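Local structure of 4-hydroxybutyrate CoA-transferase (Porphyromonas gingivalis, 3EH7) at residues H153-E158 with K176-V181; S13-A18 with I180-Y185; C316-L321 with I375-A380; E388-V393 with Q400-S405. The protein probably transfers coenzyme A from an acyl-CoA such as acetyl-CoA to a carboxylic acid, putatively 4-hydroxybutyrate. All coordinates share one frame; numbering follows the deposited sequence.

Interaction 1 (H153-E158 with K176-V181); sequences HLVIGE and KLDYIV
Two neighbouring parallel strands of the six-stranded sheet in the N-terminal part of the chain meet here, with Ile156, Gly157 and Glu158 level with Tyr179, Ile180 and Val181. At the entry to the pair, Asp178 grips the first strand. Its OD2 takes the N-H of Val155 at 2.8 Å, using the lone pair turned away from OD1. Asp178 CB points toward the other segment, and OD2 also lies close to Leu154 CA. Val155 O receives two donors, Asp178 N at 2.9 Å and Tyr179 N at 3.2 Å; the bond from Asp178 is the more bent. A water donates to Asp178 OD2 and to His153 O.

Farther on, the bonds are those of a regular parallel pair. Gly157 N binds Tyr179 O at 2.9 Å, and Val181 N binds Gly157 O at 2.9 Å. Strand 122-127 bonds to the other edge of 154-160.

On the face of Ile156 and Val181, their CG2 methyls meet at 4.0 Å, and helix 18-22 packs on both residues. Leu154 CD1 touches the Tyr179 ring at its edge, 3.5 Å from CE2. The ring also stacks with His24. On the other face, Gly157 has no side chain, and both methyls of Leu177 lie against its backbone, with CD2 4.0 Å from Gly157 CA. Leu177 CD2 also meets Val155 CG1.

Interaction 2 (S13-A18 with I180-Y185); sequences SRIVSA and IVMADY
Ile15 crosses Ile180 at an angle on one face of a short parallel strand pair. Ile15 CG1 lies 3.9 Å from Ile180 CG2. The Ile15 CG2 branch stands anti to the backbone N and reaches onward to Met182, a selenomethionine, meeting its CG at 3.9 Å. Ile15 CD1 touches the same residue. The bend of the Met182 chain at chi2 (-50°) turns SE to within 4.1 Å of Ile15 CD1.

Arg14 and Ile180 also meet. Ile180 CD1 sits 4.1 Å from Arg14 NH1, above one face of the guanidinium and offset toward its rim. Arg14 NH1 itself donates to the backbone carbonyls of Ile174 and Leu177.

On the opposite face, Val181 CG1 packs on Ala18, 3.9 Å from its CB. Val181 CG2 lies near the carbonyls of Val16 and Ser17.

Two backbone bonds hold the strands together. Ile180 N donates to Arg14 O at 2.9 Å. Val16 N donates to Ile180 O at 2.8 Å. Farther on, a water bridges the strands. It donates to Val16 O and accepts from Met182 N at 2.7 Å.

The short, weakly bonded strand 15-16 is the outermost strand on its side of the parallel sheet within this chain. Ser17 OG then caps Glu20 N at the start of helix 18-22, whose Ala21 packs on Val16 and Val181. Helix 41-49 covers Ala18 and Val181, and strand 154-160 bonds to the other edge of 179-183.

Interaction 3 (C316-L321 with I375-A380); sequences CIEIDL and IIAEGA
A strand-to-loop contact at the subunit surface joins strand 318-320 to the loop between strands 372-373 and 382-384; the three strands belong to one small mixed sheet. The strand opens with a classic beta bulge, in which Ile317 and Glu318 both face Val326. Glu318 makes the direct polar link. Its OE2 accepts the N-H of Ala377 at 2.7 Å in a nearly straight bond (167°). The donor meets the syn side of OE2, 25° out of the carboxylate plane. The Glu318 CG lies between the backbone N and carbonyl carbon (chi1 65°), and the chain beyond is extended toward the loop. Ala377 CB also packs against OE2, at 3.5 Å.

Ala377 begins a type II turn closed by Ala380 N on Ala377 O. Ala380 O is bonded by Gln324 NE2 of the second subunit, and Ile375 packs on Glu378 of that subunit.

Asp320 lies across Ile376, with CB 3.9 Å from CG2. Asp320 OD1 takes the backbone N-H groups of Met322 and Gln324 of its own chain. Two waters complete the contact. One donates to Glu318 OE1 and Ile375 O; the other donates to Asp320 OD2 at 2.5 Å and accepts from Ile376 N at 2.9 Å.

Interaction 4 (E388-V393 with Q400-S405); sequences EVDYVV and QLKGKS
Asp390 binds the 400-405 segment through both its backbone and its carboxylate. Asp390 O accepts Leu401 N at 2.8 Å, almost straight at 178°. Asp390 OD1 accepts Gln400 NE2 at 3.1 Å through the lone pair on the side of OD2, and lies close to the amide plane of Gln400. Asp390 CB points away from Gln400, but with CG anti to the backbone N (chi1 -175°) the carboxylate end comes nearer. The two side chains run alongside each other in the same direction. The second oxygen, OD2, takes the N-H of Ser356, so both oxygens of this buried carboxylate are engaged.

Gln400 also lies over the Tyr391 ring. Its CG stands above the ring centre, 4.2 Å from the centroid, as a CH-pi contact. Its amide is stacked on the ring with the planes 18° apart.

Lys402 runs past the carbonyls of the other segment, with CG 3.2 Å from Val389 O. A water bridges its NZ to Glu388 O, and NZ forms a salt bridge with Glu108 of the second subunit. Lys404 NZ turns back to Gln400 O at 2.6 Å.

Apolar packing gathers round Leu401. Its CD1 meets Val389 CG1 at 3.6 Å and Val392 CG2 at 3.9 Å. Helix 406-414 covers this group through Arg409 and Leu413.

Tyr391 and Gln400 form an antiparallel non-hydrogen-bonded pair. They belong to a beta hairpin of strands 391-394 and 397-400 at the edge of the large mixed sheet, followed by a type II turn, Leu401 to Lys404, leading to the Ser405 N-cap.

How the interactions relate
From the N terminus, interaction 2 opens first and closes a long loop when residues 13-18 meet 180-185. Interaction 1 opens within that loop, and its second segment shares Ile180 and Val181 with interaction 2. Strand 179-183 thus lies between 15-16 and 154-160 in one sheet. A probable hydrogen bond, Glu158 OE2 to Tyr185 OH at 2.5 Å, also links the two. Interactions 3 and 4 follow in series across the molecule, centres about 42 to 51 Å from those of interactions 1 and 2. Interaction 3 closes a loop of 53 residues, interaction 4 the six-residue connection of a hairpin. Ile319 CD1 packs on Val392 CG2, tying the small mixed sheet to the large one. Interactions 3 and 4 both touch the second subunit.

Interaction 1 (H153-E158 with K176-V181)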
loop_
_atom_site.group_PDB
_atom_site.type_symbol
_atom_site.label_atom_id
_atom_site.label_comp_id
_atom_site.label_asym_id
_atom_site.label_seq_id
_atom_site.Cartn_x
_atom_site.Cartn_y
_atom_site.Cartn_z
ATOM N N HIS A 153 30.740 1.951 -0.724
ATOM C CA HIS A 153 32.128 1.527 -0.574
ATOM C C HIS A 153 33.074 2.707 -0.816
ATOM O O HIS A 153 34.096 2.869 -0.123
ATOM C CB HIS A 153 32.374 0.431 -1.614
ATOM C CG HIS A 153 33.375 -0.600 -1.208
ATOM N ND1 HIS A 153 33.167 -1.468 -0.155
ATOM C CD2 HIS A 153 34.566 -0.952 -1.756
ATOM C CE1 HIS A 153 34.205 -2.282 -0.043
ATOM N NE2 HIS A 153 35.070 -1.988 -1.001
ATOM N N LEU A 154 32.735 3.522 -1.811
ATOM C CA LEU A 154 33.528 4.699 -2.219
ATOM C C LEU A 154 32.605 5.903 -2.323
ATOM O O LEU A 154 31.530 5.812 -2.918
ATOM C CB LEU A 154 34.219 4.455 -3.576
ATOM C CG LEU A 154 35.114 5.554 -4.180
ATOM C CD1 LEU A 154 36.470 5.678 -3.479
ATOM C CD2 LEU A 154 35.344 5.291 -5.668
ATOM N N VAL A 155 33.025 7.009 -1.726
ATOM C CA VAL A 155 32.241 8.201 -1.670
ATOM C C VAL A 155 33.059 9.349 -2.233
ATOM O O VAL A 155 34.182 9.644 -1.764
ATOM C CB VAL A 155 31.781 8.526 -0.216
ATOM C CG1 VAL A 155 30.910 9.792 -0.202
ATOM C CG2 VAL A 155 31.007 7.343 0.383
ATOM N N ILE A 156 32.501 9.965 -3.272
ATOM C CA ILE A 156 33.038 11.192 -3.862
ATOM C C ILE A 156 32.092 12.326 -3.493
ATOM O O ILE A 156 30.882 12.263 -3.801
ATOM C CB ILE A 156 33.120 11.117 -5.396
ATOM C CG1 ILE A 156 33.986 9.939 -5.811
ATOM C CG2 ILE A 156 33.635 12.435 -5.970
ATOM C CD1 ILE A 156 33.781 9.522 -7.261
ATOM N N GLY A 157 32.634 13.333 -2.815
ATOM C CA GLY A 157 31.884 14.513 -2.442
ATOM C C GLY A 157 32.254 15.662 -3.354
ATOM O O GLY A 157 33.412 16.065 -3.408
ATOM N N GLU A 158 31.262 16.198 -4.060
ATOM C CA GLU A 158 31.481 17.350 -4.935
ATOM C C GLU A 158 31.071 18.595 -4.171
ATOM O O GLU A 158 29.876 18.877 -4.050
ATOM C CB GLU A 158 30.667 17.214 -6.228
ATOM C CG GLU A 158 30.922 18.318 -7.237
ATOM C CD GLU A 158 30.426 17.984 -8.637
ATOM O OE1 GLU A 158 30.833 16.940 -9.184
ATOM O OE2 GLU A 158 29.628 18.769 -9.188
ATOM N N LYS A 176 34.369 11.374 5.993
ATOM C CA LYS A 176 33.775 10.221 5.313
ATOM C C LYS A 176 34.005 10.227 3.793
ATOM O O LYS A 176 33.680 9.260 3.154
ATOM C CB LYS A 176 32.267 10.153 5.561
ATOM C CG LYS A 176 31.874 10.164 7.024
ATOM C CD LYS A 176 32.399 8.987 7.781
ATOM C CE LYS A 176 31.660 7.724 7.418
ATOM N NZ LYS A 176 32.040 6.699 8.437
ATOM N N LEU A 177 34.519 11.320 3.220
ATOM C CA LEU A 177 34.684 11.435 1.778
ATOM C C LEU A 177 36.020 10.864 1.344
ATOM O O LEU A 177 37.059 11.318 1.820
ATOM C CB LEU A 177 34.645 12.903 1.369
ATOM C CG LEU A 177 33.439 13.710 1.808
ATOM C CD1 LEU A 177 33.589 15.137 1.322
ATOM C CD2 LEU A 177 32.205 13.047 1.295
ATOM N N ASP A 178 36.005 9.894 0.433
ATOM C CA ASP A 178 37.246 9.317 -0.085
ATOM C C ASP A 178 37.925 10.287 -1.038
ATOM O O ASP A 178 39.149 10.453 -0.997
ATOM C CB ASP A 178 36.968 7.993 -0.769
ATOM C CG ASP A 178 36.341 6.998 0.175
ATOM O OD1 ASP A 178 37.027 6.622 1.129
ATOM O OD2 ASP A 178 35.153 6.659 0.021
ATOM N N TYR A 179 37.135 10.950 -1.872
ATOM C CA TYR A 179 37.655 12.050 -2.673
ATOM C C TYR A 179 36.758 13.247 -2.605
ATOM O O TYR A 179 35.548 13.122 -2.425
ATOM C CB TYR A 179 37.839 11.635 -4.121
ATOM C CG TYR A 179 38.708 10.434 -4.254
ATOM C CD1 TYR A 179 40.095 10.562 -4.344
ATOM C CD2 TYR A 179 38.152 9.154 -4.269
ATOM C CE1 TYR A 179 40.908 9.438 -4.453
ATOM C CE2 TYR A 179 38.951 8.034 -4.376
ATOM C CZ TYR A 179 40.317 8.174 -4.470
ATOM O OH TYR A 179 41.094 7.056 -4.585
ATOM N N ILE A 180 37.392 14.406 -2.702
ATOM C CA ILE A 180 36.704 15.690 -2.713
ATOM C C ILE A 180 36.992 16.409 -4.040
ATOM O O ILE A 180 38.142 16.603 -4.430
ATOM C CB ILE A 180 37.143 16.583 -1.552
ATOM C CG1 ILE A 180 36.709 15.972 -0.221
ATOM C CG2 ILE A 180 36.535 17.972 -1.693
ATOM C CD1 ILE A 180 37.498 16.545 0.975
ATOM N N VAL A 181 35.930 16.786 -4.730
ATOM C CA VAL A 181 36.061 17.513 -5.970
ATOM C C VAL A 181 35.494 18.920 -5.768
ATOM O O VAL A 181 34.292 19.076 -5.506
ATOM C CB VAL A 181 35.301 16.761 -7.076
ATOM C CG1 VAL A 181 35.264 17.605 -8.349
ATOM C CG2 VAL A 181 35.950 15.394 -7.314
HETATM O O HOH W 1 33.743 5.296 1.820
#

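Interaction 2 (S13-A18 with I180-Y185)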
loop_
_atom_site.group_PDB
_atom_site.type_symbol
_atom_site.label_atom_id
_atom_site.label_comp_id
_atom_site.label_asym_id
_atom_site.label_seq_id
_atom_site.Cartn_x
_atom_site.Cartn_y
_atom_site.Cartn_z
ATOM N N SER A 13 44.712 17.007 0.983
ATOM C CA SER A 13 45.224 15.679 0.654
ATOM C C SER A 13 44.258 14.853 -0.163
ATOM O O SER A 13 44.693 14.058 -0.986
ATOM C CB SER A 13 45.634 14.929 1.933
ATOM O OG SER A 13 44.663 15.065 2.968
ATOM N N ARG A 14 42.956 15.070 0.034
ATOM C CA ARG A 14 41.903 14.303 -0.662
ATOM C C ARG A 14 41.209 15.066 -1.800
ATOM O O ARG A 14 40.327 14.524 -2.442
ATOM C CB ARG A 14 40.833 13.861 0.340
ATOM C CG ARG A 14 41.240 12.689 1.217
ATOM C CD ARG A 14 40.158 12.393 2.239
ATOM N NE ARG A 14 40.167 13.383 3.322
ATOM C CZ ARG A 14 39.086 13.851 3.947
ATOM N NH1 ARG A 14 37.865 13.430 3.597
ATOM N NH2 ARG A 14 39.229 14.762 4.920
ATOM N N ILE A 15 41.621 16.314 -2.026
ATOM C CA ILE A 15 41.016 17.171 -3.045
ATOM C C ILE A 15 41.642 16.813 -4.392
ATOM O O ILE A 15 42.854 16.778 -4.539
ATOM C CB ILE A 15 41.153 18.688 -2.693
ATOM C CG1 ILE A 15 40.233 19.031 -1.520
ATOM C CG2 ILE A 15 40.792 19.574 -3.879
ATOM C CD1 ILE A 15 40.319 20.470 -1.057
ATOM N N VAL A 16 40.802 16.500 -5.369
ATOM C CA VAL A 16 41.293 16.075 -6.686
ATOM C C VAL A 16 40.384 16.677 -7.742
ATOM O O VAL A 16 39.342 17.234 -7.426
ATOM C CB VAL A 16 41.294 14.521 -6.855
ATOM C CG1 VAL A 16 42.101 13.839 -5.753
ATOM C CG2 VAL A 16 39.890 13.998 -6.899
ATOM N N SER A 17 40.792 16.559 -8.996
ATOM C CA SER A 17 39.951 17.006 -10.083
ATOM C C SER A 17 38.824 15.990 -10.251
ATOM O O SER A 17 38.967 14.835 -9.815
ATOM C CB SER A 17 40.756 17.110 -11.364
ATOM O OG SER A 17 40.954 15.823 -11.916
ATOM N N ALA A 18 37.730 16.430 -10.884
ATOM C CA ALA A 18 36.587 15.571 -11.228
ATOM C C ALA A 18 37.020 14.323 -12.000
ATOM O O ALA A 18 36.524 13.223 -11.750
ATOM C CB ALA A 18 35.548 16.355 -12.058
ATOM N N ILE A 180 37.392 14.406 -2.702
ATOM C CA ILE A 180 36.704 15.690 -2.713
ATOM C C ILE A 180 36.992 16.409 -4.040
ATOM O O ILE A 180 38.142 16.603 -4.430
ATOM C CB ILE A 180 37.143 16.583 -1.552
ATOM C CG1 ILE A 180 36.709 15.972 -0.221
ATOM C CG2 ILE A 180 36.535 17.972 -1.693
ATOM C CD1 ILE A 180 37.498 16.545 0.975
ATOM N N VAL A 181 35.930 16.786 -4.730
ATOM C CA VAL A 181 36.061 17.513 -5.970
ATOM C C VAL A 181 35.494 18.920 -5.768
ATOM O O VAL A 181 34.292 19.076 -5.506
ATOM C CB VAL A 181 35.301 16.761 -7.076
ATOM C CG1 VAL A 181 35.264 17.605 -8.349
ATOM C CG2 VAL A 181 35.950 15.394 -7.314
HETATM N N MSE A 182 36.339 19.942 -5.861
HETATM C CA MSE A 182 35.845 21.305 -5.648
HETATM C C MSE A 182 35.075 21.819 -6.877
HETATM O O MSE A 182 35.392 21.476 -8.020
HETATM C CB MSE A 182 36.987 22.272 -5.256
HETATM C CG MSE A 182 37.742 21.925 -3.931
HETATM SE SE MSE A 182 36.591 21.610 -2.415
HETATM C CE MSE A 182 35.750 23.392 -2.395
ATOM N N ALA A 183 34.053 22.629 -6.641
ATOM C CA ALA A 183 33.285 23.211 -7.743
ATOM C C ALA A 183 32.677 24.581 -7.399
ATOM O O ALA A 183 32.610 24.981 -6.237
ATOM C CB ALA A 183 32.219 22.251 -8.185
ATOM N N ASP A 184 32.230 25.293 -8.429
ATOM C CA ASP A 184 31.546 26.576 -8.244
ATOM C C ASP A 184 30.631 26.835 -9.441
ATOM O O ASP A 184 31.058 27.319 -10.480
ATOM C CB ASP A 184 32.576 27.702 -8.057
ATOM C CG ASP A 184 31.933 29.052 -7.707
ATOM O OD1 ASP A 184 30.717 29.094 -7.406
ATOM O OD2 ASP A 184 32.664 30.073 -7.745
ATOM N N TYR A 185 29.372 26.463 -9.320
ATOM C CA TYR A 185 28.483 26.576 -10.462
ATOM C C TYR A 185 27.069 26.599 -9.949
ATOM O O TYR A 185 26.797 26.032 -8.901
ATOM C CB TYR A 185 28.688 25.429 -11.474
ATOM C CG TYR A 185 28.419 24.040 -10.932
ATOM C CD1 TYR A 185 27.115 23.613 -10.655
ATOM C CD2 TYR A 185 29.459 23.154 -10.687
ATOM C CE1 TYR A 185 26.856 22.353 -10.144
ATOM C CE2 TYR A 185 29.215 21.886 -10.160
ATOM C CZ TYR A 185 27.910 21.488 -9.885
ATOM O OH TYR A 185 27.631 20.226 -9.377
HETATM O O HOH W 2 38.829 19.911 -6.988
#

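Interaction 3 (C316-L321 with I375-A380)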
loop_
_atom_site.group_PDB
_atom_site.type_symbol
_atom_site.label_atom_id
_atom_site.label_comp_id
_atom_site.label_asym_id
_atom_site.label_seq_id
_atom_site.Cartn_x
_atom_site.Cartn_y
_atom_site.Cartn_z
ATOM N N CYS A 316 -0.917 11.816 -12.428
ATOM C CA CYS A 316 -0.594 10.503 -12.984
ATOM C C CYS A 316 -0.842 10.542 -14.507
ATOM O O CYS A 316 -1.282 11.561 -15.031
ATOM C CB CYS A 316 -1.434 9.453 -12.265
ATOM S SG CYS A 316 -3.168 9.738 -12.510
ATOM N N ILE A 317 -0.537 9.463 -15.213
ATOM C CA ILE A 317 -0.700 9.387 -16.673
ATOM C C ILE A 317 -2.131 9.016 -17.010
ATOM O O ILE A 317 -2.744 9.604 -17.904
ATOM C CB ILE A 317 0.244 8.309 -17.303
ATOM C CG1 ILE A 317 1.699 8.646 -17.007
ATOM C CG2 ILE A 317 0.012 8.124 -18.829
ATOM C CD1 ILE A 317 2.130 10.069 -17.368
ATOM N N GLU A 318 -2.668 8.011 -16.320
ATOM C CA GLU A 318 -4.055 7.609 -16.571
ATOM C C GLU A 318 -4.660 6.945 -15.349
ATOM O O GLU A 318 -3.942 6.455 -14.457
ATOM C CB GLU A 318 -4.170 6.701 -17.808
ATOM C CG GLU A 318 -3.481 5.364 -17.656
ATOM C CD GLU A 318 -3.505 4.470 -18.908
ATOM O OE1 GLU A 318 -4.187 4.773 -19.916
ATOM O OE2 GLU A 318 -2.830 3.417 -18.851
ATOM N N ILE A 319 -5.986 6.966 -15.315
ATOM C CA ILE A 319 -6.781 6.289 -14.300
ATOM C C ILE A 319 -7.940 5.582 -14.986
ATOM O O ILE A 319 -8.584 6.138 -15.903
ATOM C CB ILE A 319 -7.252 7.240 -13.185
ATOM C CG1 ILE A 319 -8.162 6.493 -12.202
ATOM C CG2 ILE A 319 -8.044 8.386 -13.727
ATOM C CD1 ILE A 319 -8.317 7.163 -10.895
ATOM N N ASP A 320 -8.154 4.323 -14.625
ATOM C CA ASP A 320 -9.214 3.565 -15.253
ATOM C C ASP A 320 -10.510 3.754 -14.491
ATOM O O ASP A 320 -10.534 4.374 -13.432
ATOM C CB ASP A 320 -8.845 2.101 -15.523
ATOM C CG ASP A 320 -8.850 1.215 -14.289
ATOM O OD1 ASP A 320 -9.254 1.645 -13.195
ATOM O OD2 ASP A 320 -8.415 0.052 -14.444
ATOM N N LEU A 321 -11.583 3.237 -15.049
ATOM C CA LEU A 321 -12.919 3.451 -14.475
ATOM C C LEU A 321 -13.130 2.803 -13.100
ATOM O O LEU A 321 -14.138 3.082 -12.444
ATOM C CB LEU A 321 -13.995 2.992 -15.462
ATOM C CG LEU A 321 -14.165 3.902 -16.681
ATOM C CD1 LEU A 321 -15.209 3.367 -17.629
ATOM C CD2 LEU A 321 -14.484 5.338 -16.271
ATOM N N ILE A 375 -9.827 0.962 -19.671
ATOM C CA ILE A 375 -8.850 -0.061 -19.296
ATOM C C ILE A 375 -7.479 0.586 -19.385
ATOM O O ILE A 375 -7.207 1.354 -20.303
ATOM C CB ILE A 375 -8.889 -1.304 -20.240
ATOM C CG1 ILE A 375 -10.188 -2.068 -20.086
ATOM C CG2 ILE A 375 -7.749 -2.282 -19.926
ATOM C CD1 ILE A 375 -10.554 -2.797 -21.346
ATOM N N ILE A 376 -6.612 0.302 -18.429
ATOM C CA ILE A 376 -5.264 0.863 -18.483
ATOM C C ILE A 376 -4.548 0.393 -19.744
ATOM O O ILE A 376 -4.951 -0.578 -20.371
ATOM C CB ILE A 376 -4.415 0.522 -17.227
ATOM C CG1 ILE A 376 -4.112 -0.994 -17.139
ATOM C CG2 ILE A 376 -5.104 1.064 -15.942
ATOM C CD1 ILE A 376 -3.222 -1.383 -15.894
ATOM N N ALA A 377 -3.473 1.070 -20.106
ATOM C CA ALA A 377 -2.738 0.689 -21.295
ATOM C C ALA A 377 -2.088 -0.690 -21.101
ATOM O O ALA A 377 -1.761 -1.096 -19.994
ATOM C CB ALA A 377 -1.696 1.750 -21.653
ATOM N N GLU A 378 -1.950 -1.414 -22.206
ATOM C CA GLU A 378 -1.355 -2.738 -22.242
ATOM C C GLU A 378 0.006 -2.738 -21.565
ATOM O O GLU A 378 0.863 -1.980 -21.946
ATOM C CB GLU A 378 -1.170 -3.108 -23.709
ATOM C CG GLU A 378 -0.540 -4.419 -23.958
ATOM C CD GLU A 378 -1.558 -5.506 -23.995
ATOM O OE1 GLU A 378 -2.620 -5.346 -23.342
ATOM O OE2 GLU A 378 -1.278 -6.513 -24.682
ATOM N N GLY A 379 0.190 -3.569 -20.549
ATOM C CA GLY A 379 1.460 -3.651 -19.848
ATOM C C GLY A 379 1.757 -2.524 -18.877
ATOM O O GLY A 379 2.826 -2.510 -18.265
ATOM N N ALA A 380 0.836 -1.575 -18.702
ATOM C CA ALA A 380 1.085 -0.476 -17.799
ATOM C C ALA A 380 1.214 -0.973 -16.347
ATOM O O ALA A 380 0.572 -1.952 -15.959
ATOM C CB ALA A 380 -0.008 0.578 -17.910
HETATM O O HOH W 3 -5.383 3.334 -21.710
HETATM O O HOH W 4 -7.900 -1.431 -16.447
#

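Interaction 4 (E388-V393 with Q400-S405)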
loop_
_atom_site.group_PDB
_atom_site.type_symbol
_atom_site.label_atom_id
_atom_site.label_comp_id
_atom_site.label_asym_id
_atom_site.label_seq_id
_atom_site.Cartn_x
_atom_site.Cartn_y
_atom_site.Cartn_z
ATOM N N GLU A 388 -7.087 2.081 -2.801
ATOM C CA GLU A 388 -6.595 3.212 -2.007
ATOM C C GLU A 388 -6.803 4.614 -2.571
ATOM O O GLU A 388 -6.612 5.604 -1.860
ATOM C CB GLU A 388 -5.134 3.013 -1.617
ATOM C CG GLU A 388 -4.191 2.713 -2.733
ATOM C CD GLU A 388 -2.881 2.208 -2.232
ATOM O OE1 GLU A 388 -2.646 2.416 -1.013
ATOM O OE2 GLU A 388 -2.083 1.660 -3.060
ATOM N N VAL A 389 -7.230 4.715 -3.824
ATOM C CA VAL A 389 -7.422 6.034 -4.439
ATOM C C VAL A 389 -8.523 6.763 -3.659
ATOM O O VAL A 389 -9.455 6.112 -3.183
ATOM C CB VAL A 389 -7.742 5.858 -5.934
ATOM C CG1 VAL A 389 -9.027 4.993 -6.104
ATOM C CG2 VAL A 389 -7.862 7.231 -6.639
ATOM N N ASP A 390 -8.416 8.089 -3.500
ATOM C CA ASP A 390 -9.339 8.862 -2.682
ATOM C C ASP A 390 -10.074 9.849 -3.622
ATOM O O ASP A 390 -11.034 9.445 -4.280
ATOM C CB ASP A 390 -8.501 9.527 -1.581
ATOM C CG ASP A 390 -9.308 10.268 -0.561
ATOM O OD1 ASP A 390 -10.549 10.181 -0.617
ATOM O OD2 ASP A 390 -8.654 10.907 0.329
ATOM N N TYR A 391 -9.586 11.087 -3.755
ATOM C CA TYR A 391 -10.104 12.072 -4.706
ATOM C C TYR A 391 -9.389 12.050 -6.036
ATOM O O TYR A 391 -8.150 11.857 -6.126
ATOM C CB TYR A 391 -9.944 13.491 -4.160
ATOM C CG TYR A 391 -10.767 13.825 -2.948
ATOM C CD1 TYR A 391 -10.249 13.631 -1.670
ATOM C CD2 TYR A 391 -12.038 14.380 -3.070
ATOM C CE1 TYR A 391 -10.988 13.947 -0.531
ATOM C CE2 TYR A 391 -12.799 14.720 -1.936
ATOM C CZ TYR A 391 -12.253 14.495 -0.679
ATOM O OH TYR A 391 -12.935 14.797 0.437
ATOM N N VAL A 392 -10.161 12.286 -7.086
ATOM C CA VAL A 392 -9.611 12.499 -8.409
ATOM C C VAL A 392 -10.144 13.826 -8.895
ATOM O O VAL A 392 -11.335 14.103 -8.755
ATOM C CB VAL A 392 -10.005 11.369 -9.383
ATOM C CG1 VAL A 392 -9.542 11.693 -10.812
ATOM C CG2 VAL A 392 -9.438 10.012 -8.897
ATOM N N VAL A 393 -9.266 14.663 -9.438
ATOM C CA VAL A 393 -9.647 16.021 -9.846
ATOM C C VAL A 393 -9.186 16.337 -11.261
ATOM O O VAL A 393 -8.002 16.148 -11.598
ATOM C CB VAL A 393 -9.046 17.091 -8.894
ATOM C CG1 VAL A 393 -9.425 18.479 -9.355
ATOM C CG2 VAL A 393 -9.494 16.865 -7.431
ATOM N N GLN A 400 -14.860 11.735 -5.485
ATOM C CA GLN A 400 -14.293 10.949 -4.378
ATOM C C GLN A 400 -14.699 9.484 -4.548
ATOM O O GLN A 400 -15.883 9.165 -4.599
ATOM C CB GLN A 400 -14.683 11.485 -2.988
ATOM C CG GLN A 400 -13.926 10.745 -1.794
ATOM C CD GLN A 400 -14.177 11.389 -0.405
ATOM O OE1 GLN A 400 -15.230 12.005 -0.186
ATOM N NE2 GLN A 400 -13.201 11.241 0.538
ATOM N N LEU A 401 -13.708 8.603 -4.673
ATOM C CA LEU A 401 -13.962 7.203 -5.046
ATOM C C LEU A 401 -14.085 6.271 -3.861
ATOM O O LEU A 401 -14.641 5.187 -3.984
ATOM C CB LEU A 401 -12.850 6.697 -5.960
ATOM C CG LEU A 401 -12.578 7.498 -7.234
ATOM C CD1 LEU A 401 -11.513 6.770 -8.063
ATOM C CD2 LEU A 401 -13.855 7.702 -8.080
ATOM N N LYS A 402 -13.543 6.682 -2.718
ATOM C CA LYS A 402 -13.552 5.824 -1.525
ATOM C C LYS A 402 -14.963 5.564 -1.070
ATOM O O LYS A 402 -15.701 6.503 -0.858
ATOM C CB LYS A 402 -12.766 6.458 -0.372
ATOM C CG LYS A 402 -11.275 6.345 -0.537
ATOM C CD LYS A 402 -10.541 6.342 0.840
ATOM C CE LYS A 402 -9.334 5.424 0.802
ATOM N NZ LYS A 402 -8.379 5.663 1.923
ATOM N N GLY A 403 -15.336 4.294 -0.936
ATOM C CA GLY A 403 -16.686 3.925 -0.512
ATOM C C GLY A 403 -17.648 3.745 -1.673
ATOM O O GLY A 403 -18.786 3.277 -1.462
ATOM N N LYS A 404 -17.234 4.106 -2.902
ATOM C CA LYS A 404 -18.113 3.927 -4.059
ATOM C C LYS A 404 -17.939 2.536 -4.654
ATOM O O LYS A 404 -16.817 1.962 -4.694
ATOM C CB LYS A 404 -17.892 5.004 -5.121
ATOM C CG LYS A 404 -18.355 6.420 -4.688
ATOM C CD LYS A 404 -18.209 7.426 -5.838
ATOM C CE LYS A 404 -18.945 8.772 -5.595
ATOM N NZ LYS A 404 -18.489 9.494 -4.372
ATOM N N SER A 405 -19.061 1.997 -5.133
ATOM C CA SER A 405 -19.059 0.748 -5.893
ATOM C C SER A 405 -18.397 0.975 -7.236
ATOM O O SER A 405 -18.135 2.125 -7.614
ATOM C CB SER A 405 -20.484 0.258 -6.136
ATOM O OG SER A 405 -21.165 1.144 -7.012
HETATM O O HOH W 5 -6.138 5.802 0.655
HETATM O O HOH W 6 -12.186 13.536 2.595
#